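Local coordinates for xylose isomerase-like TIM barrel domain-containing protein (Sinorhizobium meliloti, PDB 3JU2) that is of unknown function but binds a zinc ion at the mouth of a xylose isomerase-like TIM barrel, at residues A[220-225]-A[248-253]; A[178-183]-A[207-212]. All coordinates share one frame; numbering follows the deposited sequence.

Contact 1 (A[220-225]-A[248-253]). With ZN (zinc ion), chain D.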
loop_
_atom_site.group_PDB
_atom_site.type_symbol
_atom_site.label_atom_id
_atom_site.label_comp_id
_atom_site.label_asym_id
_atom_site.label_seq_id
_atom_site.Cartn_x
_atom_site.Cartn_y
_atom_site.Cartn_z
ATOM N N ARG A 220 -9.957 9.076 5.500
ATOM C CA ARG A 220 -10.909 8.195 4.844
ATOM C C ARG A 220 -12.090 9.011 4.324
ATOM O O ARG A 220 -12.506 9.999 4.952
ATOM C CB ARG A 220 -11.399 7.123 5.809
ATOM C CG ARG A 220 -10.306 6.162 6.247
ATOM C CD ARG A 220 -10.995 4.946 6.804
ATOM N NE ARG A 220 -10.069 3.986 7.369
ATOM C CZ ARG A 220 -10.394 2.733 7.667
ATOM N NH1 ARG A 220 -11.637 2.290 7.457
ATOM N NH2 ARG A 220 -9.475 1.921 8.182
ATOM N N GLY A 221 -12.598 8.625 3.157
ATOM C CA GLY A 221 -13.789 9.260 2.598
ATOM C C GLY A 221 -15.116 8.644 2.989
ATOM O O GLY A 221 -15.201 7.461 3.373
ATOM N N MET A 222 -16.162 9.462 2.889
ATOM C CA MET A 222 -17.527 8.972 2.882
ATOM C C MET A 222 -17.747 8.259 1.550
ATOM O O MET A 222 -17.242 8.692 0.525
ATOM C CB MET A 222 -18.517 10.149 3.015
ATOM C CG MET A 222 -20.025 9.756 3.058
ATOM S SD MET A 222 -20.713 8.769 4.325
ATOM C CE MET A 222 -20.560 9.907 5.732
ATOM N N MET A 223 -18.496 7.173 1.595
ATOM C CA MET A 223 -18.863 6.402 0.399
ATOM C C MET A 223 -19.379 7.305 -0.713
ATOM O O MET A 223 -20.289 8.108 -0.494
ATOM C CB MET A 223 -19.893 5.333 0.779
ATOM C CG MET A 223 -19.423 4.313 1.826
ATOM S SD MET A 223 -19.526 4.713 3.594
ATOM C CE MET A 223 -21.296 5.152 3.713
ATOM N N GLY A 224 -18.755 7.229 -1.886
ATOM C CA GLY A 224 -19.153 8.062 -3.025
ATOM C C GLY A 224 -18.329 9.316 -3.238
ATOM O O GLY A 224 -18.322 9.877 -4.332
ATOM N N ASP A 225 -17.628 9.764 -2.194
ATOM C CA ASP A 225 -16.753 10.922 -2.323
ATOM C C ASP A 225 -15.411 10.546 -2.947
ATOM O O ASP A 225 -14.661 11.411 -3.384
ATOM C CB ASP A 225 -16.502 11.551 -0.944
ATOM C CG ASP A 225 -17.654 12.450 -0.487
ATOM O OD1 ASP A 225 -18.680 12.530 -1.199
ATOM O OD2 ASP A 225 -17.518 13.091 0.575
ATOM N N VAL A 248 -19.926 0.850 8.047
ATOM C CA VAL A 248 -19.264 2.132 7.825
ATOM C C VAL A 248 -18.164 2.461 8.849
ATOM O O VAL A 248 -18.439 2.704 10.038
ATOM C CB VAL A 248 -20.269 3.297 7.773
ATOM C CG1 VAL A 248 -19.549 4.598 7.422
ATOM C CG2 VAL A 248 -21.323 3.037 6.732
ATOM N N GLU A 249 -16.929 2.518 8.356
ATOM C CA GLU A 249 -15.760 2.904 9.163
ATOM C C GLU A 249 -14.957 4.032 8.499
ATOM O O GLU A 249 -14.186 3.820 7.538
ATOM C CB GLU A 249 -14.876 1.683 9.449
ATOM C CG GLU A 249 -13.733 1.967 10.441
ATOM C CD GLU A 249 -12.865 0.754 10.668
ATOM O OE1 GLU A 249 -12.613 0.043 9.681
ATOM O OE2 GLU A 249 -12.446 0.501 11.818
ATOM N N ILE A 250 -15.164 5.249 8.997
ATOM C CA ILE A 250 -14.560 6.441 8.420
ATOM C C ILE A 250 -13.709 7.124 9.502
ATOM O O ILE A 250 -14.221 7.404 10.576
ATOM C CB ILE A 250 -15.650 7.440 7.927
ATOM C CG1 ILE A 250 -16.438 6.842 6.744
ATOM C CG2 ILE A 250 -15.009 8.756 7.494
ATOM C CD1 ILE A 250 -17.685 7.614 6.410
ATOM N N PHE A 251 -12.418 7.335 9.239
ATOM C CA PHE A 251 -11.607 8.200 10.117
ATOM C C PHE A 251 -11.394 9.458 9.319
ATOM O O PHE A 251 -10.712 9.432 8.270
ATOM C CB PHE A 251 -10.241 7.597 10.488
ATOM C CG PHE A 251 -10.286 6.161 10.979
ATOM C CD1 PHE A 251 -11.339 5.679 11.750
ATOM C CD2 PHE A 251 -9.218 5.314 10.719
ATOM C CE1 PHE A 251 -11.357 4.344 12.200
ATOM C CE2 PHE A 251 -9.224 3.984 11.170
ATOM C CZ PHE A 251 -10.297 3.506 11.918
ATOM N N SER A 252 -12.018 10.551 9.759
ATOM C CA SER A 252 -11.962 11.812 9.002
ATOM C C SER A 252 -11.745 13.017 9.946
ATOM O O SER A 252 -12.709 13.666 10.365
ATOM C CB SER A 252 -13.240 11.997 8.191
ATOM O OG SER A 252 -13.232 13.229 7.477
ATOM N N ALA A 253 -10.491 13.298 10.265
ATOM C CA ALA A 253 -10.147 14.338 11.261
ATOM C C ALA A 253 -10.629 15.756 10.887
ATOM O O ALA A 253 -11.032 16.531 11.771
ATOM C CB ALA A 253 -8.661 14.343 11.512
HETATM ZN ZN ZN D . -11.986 -1.697 8.731
HETATM O O HOH W 1 -12.025 12.664 5.163
HETATM O O HOH W 2 -9.625 -0.566 9.756
#
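At the zinc site of the TIM barrel, R220, in the loop after strand 201-206, lies against E249 and F251, which follow strand 246-248. E249 binds zinc through OE1 at 2.1 Å, alongside E143, D178 and H205. R220 NH1 donates to the backbone O of E249 at 3.0 Å, from 45° above the carbonyl plane, and makes a weaker, salt-bridged bond to E249 OE1 at 3.3 Å; the guanidinium and carboxylate planes stand 77° apart. The chain is extended from CG to NE (chi3 -175°), which carries the guanidinium over the F251 face, with CZ 4.3 Å from the ring centroid in a cation-pi contact. At the root of this arm R220 N donates to F251 O at 2.9 Å, and a water links R220 O to S252 OG, which also bonds W256 N. Farther along, M222 CE meets I250 CD1, and M223 CE packs on V248 CG2 at 3.7 Å, an apolar patch beside helix 261-276. Because NH1 also donates to D178 OD2, the arginine reaches two zinc-bound carboxylates from the second shell; its positive charge probably offsets part of theirs, while the zinc bond, with the weak NH1 bond beside it, probably limits turning of the E249 carboxylate.

Contact 2 (A[178-183]-A[207-212]). With ZN (zinc ion), chain D.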
loop_
_atom_site.group_PDB
_atom_site.type_symbol
_atom_site.label_atom_id
_atom_site.label_comp_id
_atom_site.label_asym_id
_atom_site.label_seq_id
_atom_site.Cartn_x
_atom_site.Cartn_y
_atom_site.Cartn_z
ATOM N N ASP A 178 -12.082 -4.806 4.553
ATOM C CA ASP A 178 -12.289 -3.337 4.538
ATOM C C ASP A 178 -11.836 -2.784 3.204
ATOM O O ASP A 178 -10.650 -2.892 2.827
ATOM C CB ASP A 178 -11.516 -2.690 5.700
ATOM C CG ASP A 178 -11.816 -1.157 5.888
ATOM O OD1 ASP A 178 -12.179 -0.421 4.952
ATOM O OD2 ASP A 178 -11.701 -0.697 7.042
ATOM N N VAL A 179 -12.758 -2.159 2.475
ATOM C CA VAL A 179 -12.448 -1.614 1.152
ATOM C C VAL A 179 -11.248 -0.640 1.144
ATOM O O VAL A 179 -10.517 -0.578 0.160
ATOM C CB VAL A 179 -13.695 -0.969 0.467
ATOM C CG1 VAL A 179 -14.837 -2.004 0.330
ATOM C CG2 VAL A 179 -14.179 0.328 1.213
ATOM N N TYR A 180 -11.039 0.091 2.249
ATOM C CA TYR A 180 -9.937 1.059 2.343
ATOM C C TYR A 180 -8.601 0.326 2.238
ATOM O O TYR A 180 -7.680 0.796 1.577
ATOM C CB TYR A 180 -9.986 1.839 3.658
ATOM C CG TYR A 180 -9.258 3.159 3.573
ATOM C CD1 TYR A 180 -9.810 4.218 2.855
ATOM C CD2 TYR A 180 -8.018 3.348 4.205
ATOM C CE1 TYR A 180 -9.140 5.447 2.752
ATOM C CE2 TYR A 180 -7.341 4.588 4.135
ATOM C CZ TYR A 180 -7.921 5.631 3.411
ATOM O OH TYR A 180 -7.281 6.841 3.317
ATOM N N HIS A 181 -8.547 -0.834 2.872
ATOM C CA HIS A 181 -7.328 -1.625 2.938
ATOM C C HIS A 181 -7.017 -2.468 1.697
ATOM O O HIS A 181 -5.853 -2.742 1.428
ATOM C CB HIS A 181 -7.382 -2.478 4.196
ATOM C CG HIS A 181 -7.488 -1.672 5.453
ATOM N ND1 HIS A 181 -6.794 -0.490 5.642
ATOM C CD2 HIS A 181 -8.187 -1.885 6.590
ATOM C CE1 HIS A 181 -7.074 -0.011 6.843
ATOM N NE2 HIS A 181 -7.917 -0.839 7.434
ATOM N N VAL A 182 -8.047 -2.851 0.931
ATOM C CA VAL A 182 -7.894 -3.890 -0.119
ATOM C C VAL A 182 -8.286 -3.475 -1.531
ATOM O O VAL A 182 -7.967 -4.199 -2.484
ATOM C CB VAL A 182 -8.690 -5.177 0.227
ATOM C CG1 VAL A 182 -8.339 -5.707 1.600
ATOM C CG2 VAL A 182 -10.214 -4.908 0.137
ATOM N N TRP A 183 -8.967 -2.324 -1.684
ATOM C CA TRP A 183 -9.539 -1.938 -2.994
ATOM C C TRP A 183 -8.521 -1.952 -4.148
ATOM O O TRP A 183 -8.880 -2.262 -5.274
ATOM C CB TRP A 183 -10.245 -0.547 -2.932
ATOM C CG TRP A 183 -9.251 0.583 -2.923
ATOM C CD1 TRP A 183 -8.578 1.093 -1.837
ATOM C CD2 TRP A 183 -8.763 1.282 -4.064
ATOM N NE1 TRP A 183 -7.712 2.081 -2.247
ATOM C CE2 TRP A 183 -7.799 2.209 -3.608
ATOM C CE3 TRP A 183 -9.052 1.217 -5.437
ATOM C CZ2 TRP A 183 -7.117 3.054 -4.473
ATOM C CZ3 TRP A 183 -8.392 2.063 -6.296
ATOM C CH2 TRP A 183 -7.418 2.971 -5.814
ATOM N N CYS A 207 -16.366 2.688 3.156
ATOM C CA CYS A 207 -15.786 4.012 3.196
ATOM C C CYS A 207 -15.242 4.249 1.808
ATOM O O CYS A 207 -15.581 3.536 0.933
ATOM C CB CYS A 207 -14.704 4.135 4.249
ATOM S SG CYS A 207 -13.351 3.074 4.083
ATOM N N ASP A 208 -14.409 5.242 1.596
ATOM C CA ASP A 208 -13.905 5.512 0.276
ATOM C C ASP A 208 -12.485 6.016 0.307
ATOM O O ASP A 208 -12.027 6.510 1.283
ATOM C CB ASP A 208 -14.798 6.494 -0.472
ATOM C CG ASP A 208 -14.980 6.150 -1.942
ATOM O OD1 ASP A 208 -15.991 6.543 -2.491
ATOM O OD2 ASP A 208 -14.129 5.529 -2.550
ATOM N N TRP A 209 -11.814 5.851 -0.801
ATOM C CA TRP A 209 -10.451 6.321 -0.995
ATOM C C TRP A 209 -10.531 7.653 -1.735
ATOM O O TRP A 209 -10.877 7.721 -2.924
ATOM C CB TRP A 209 -9.625 5.310 -1.825
ATOM C CG TRP A 209 -8.191 5.718 -1.957
ATOM C CD1 TRP A 209 -7.652 6.527 -2.912
ATOM C CD2 TRP A 209 -7.118 5.374 -1.065
ATOM N NE1 TRP A 209 -6.308 6.702 -2.679
ATOM C CE2 TRP A 209 -5.953 6.006 -1.555
ATOM C CE3 TRP A 209 -7.035 4.601 0.101
ATOM C CZ2 TRP A 209 -4.688 5.880 -0.926
ATOM C CZ3 TRP A 209 -5.781 4.465 0.732
ATOM C CH2 TRP A 209 -4.630 5.119 0.218
ATOM N N LEU A 210 -10.145 8.712 -1.042
ATOM C CA LEU A 210 -10.188 10.048 -1.628
ATOM C C LEU A 210 -9.041 10.318 -2.584
ATOM O O LEU A 210 -7.918 9.789 -2.426
ATOM C CB LEU A 210 -10.216 11.103 -0.516
ATOM C CG LEU A 210 -11.427 10.997 0.407
ATOM C CD1 LEU A 210 -11.350 12.018 1.559
ATOM C CD2 LEU A 210 -12.744 11.173 -0.395
ATOM N N VAL A 211 -9.322 11.121 -3.604
ATOM C CA VAL A 211 -8.252 11.670 -4.444
ATOM C C VAL A 211 -8.259 13.220 -4.418
ATOM O O VAL A 211 -9.207 13.823 -4.901
ATOM C CB VAL A 211 -8.346 11.165 -5.927
ATOM C CG1 VAL A 211 -7.237 11.757 -6.773
ATOM C CG2 VAL A 211 -8.256 9.652 -5.976
ATOM N N PRO A 212 -7.204 13.853 -3.871
ATOM C CA PRO A 212 -6.044 13.259 -3.209
ATOM C C PRO A 212 -6.396 12.757 -1.820
ATOM O O PRO A 212 -7.397 13.197 -1.238
ATOM C CB PRO A 212 -5.063 14.433 -3.099
ATOM C CG PRO A 212 -5.948 15.639 -3.002
ATOM C CD PRO A 212 -7.117 15.332 -3.902
HETATM ZN ZN ZN D . -11.986 -1.697 8.731
HETATM O O HOH W 3 -8.656 8.538 1.496
#
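C207, first residue of the loop after strand 201-206, meets the start of helix 179-182, whose N-cap, D178, binds zinc through OD2 at 2.0 Å. The other carboxylate oxygen, D178 OD1, accepts the capping bond from Y180 N at 3.0 Å, so one side chain serves both metal and helix. C207 SG lies 3.6 Å from Y180 CB and meets the tyrosine ring obliquely, while C207 O faces V179 CG2. At D208 it is the backbone that takes part: its O sits at the edge of the Y180 ring, in plane, 3.4 Å from CE1. The D208 side chain points away from 178-183, and its OD2 accepts from W209 N and also from I228 N. W209 then enters an aromatic cluster with Y180 and W183. With CG anti to the backbone N (chi1 -176°), its indole extends across both rings at about right angles to their side chains. W209 CE3 comes over a Y180 face, 3.5 Å from CE1, the ring planes inclined at 36°; W183 NE1 approaches a W209 face, 3.5 Å from CD2, and W209 CB makes an off-centre CH-pi contact with the W183 five-membered ring. At L210, a water 2.9 Å from its N also bonds Y180 OH. A leucine in place of Y180 would probably leave a gap beside W209 CE3 and CZ3 and deprive that water of its hydroxyl partner. The loop is thus packed on the short helix that follows strand 173-178; V179 and D208 also touch helix 230-239, and A151 of the second subunit packs on W209.

From the N terminus, the chain leaves strand 173-178 into 178-183, passes through helix 188-197 and strand 201-206, and returns at 207-212, where contact 2 closes the excursion. Contact 1 then opens within the same loop at 220-225 and closes, past helix 230-239 and strand 246-248, at 248-253. The two are in series, neither nested nor crossed, with centres about 8 Å apart. Together they tie the ends of three successive, adjacent barrel strands. The loops also join directly: G221 N lies 2.9 Å from D208 O, a probable hydrogen bond, and zinc is shared by D178 of contact 2 and E249 of contact 1.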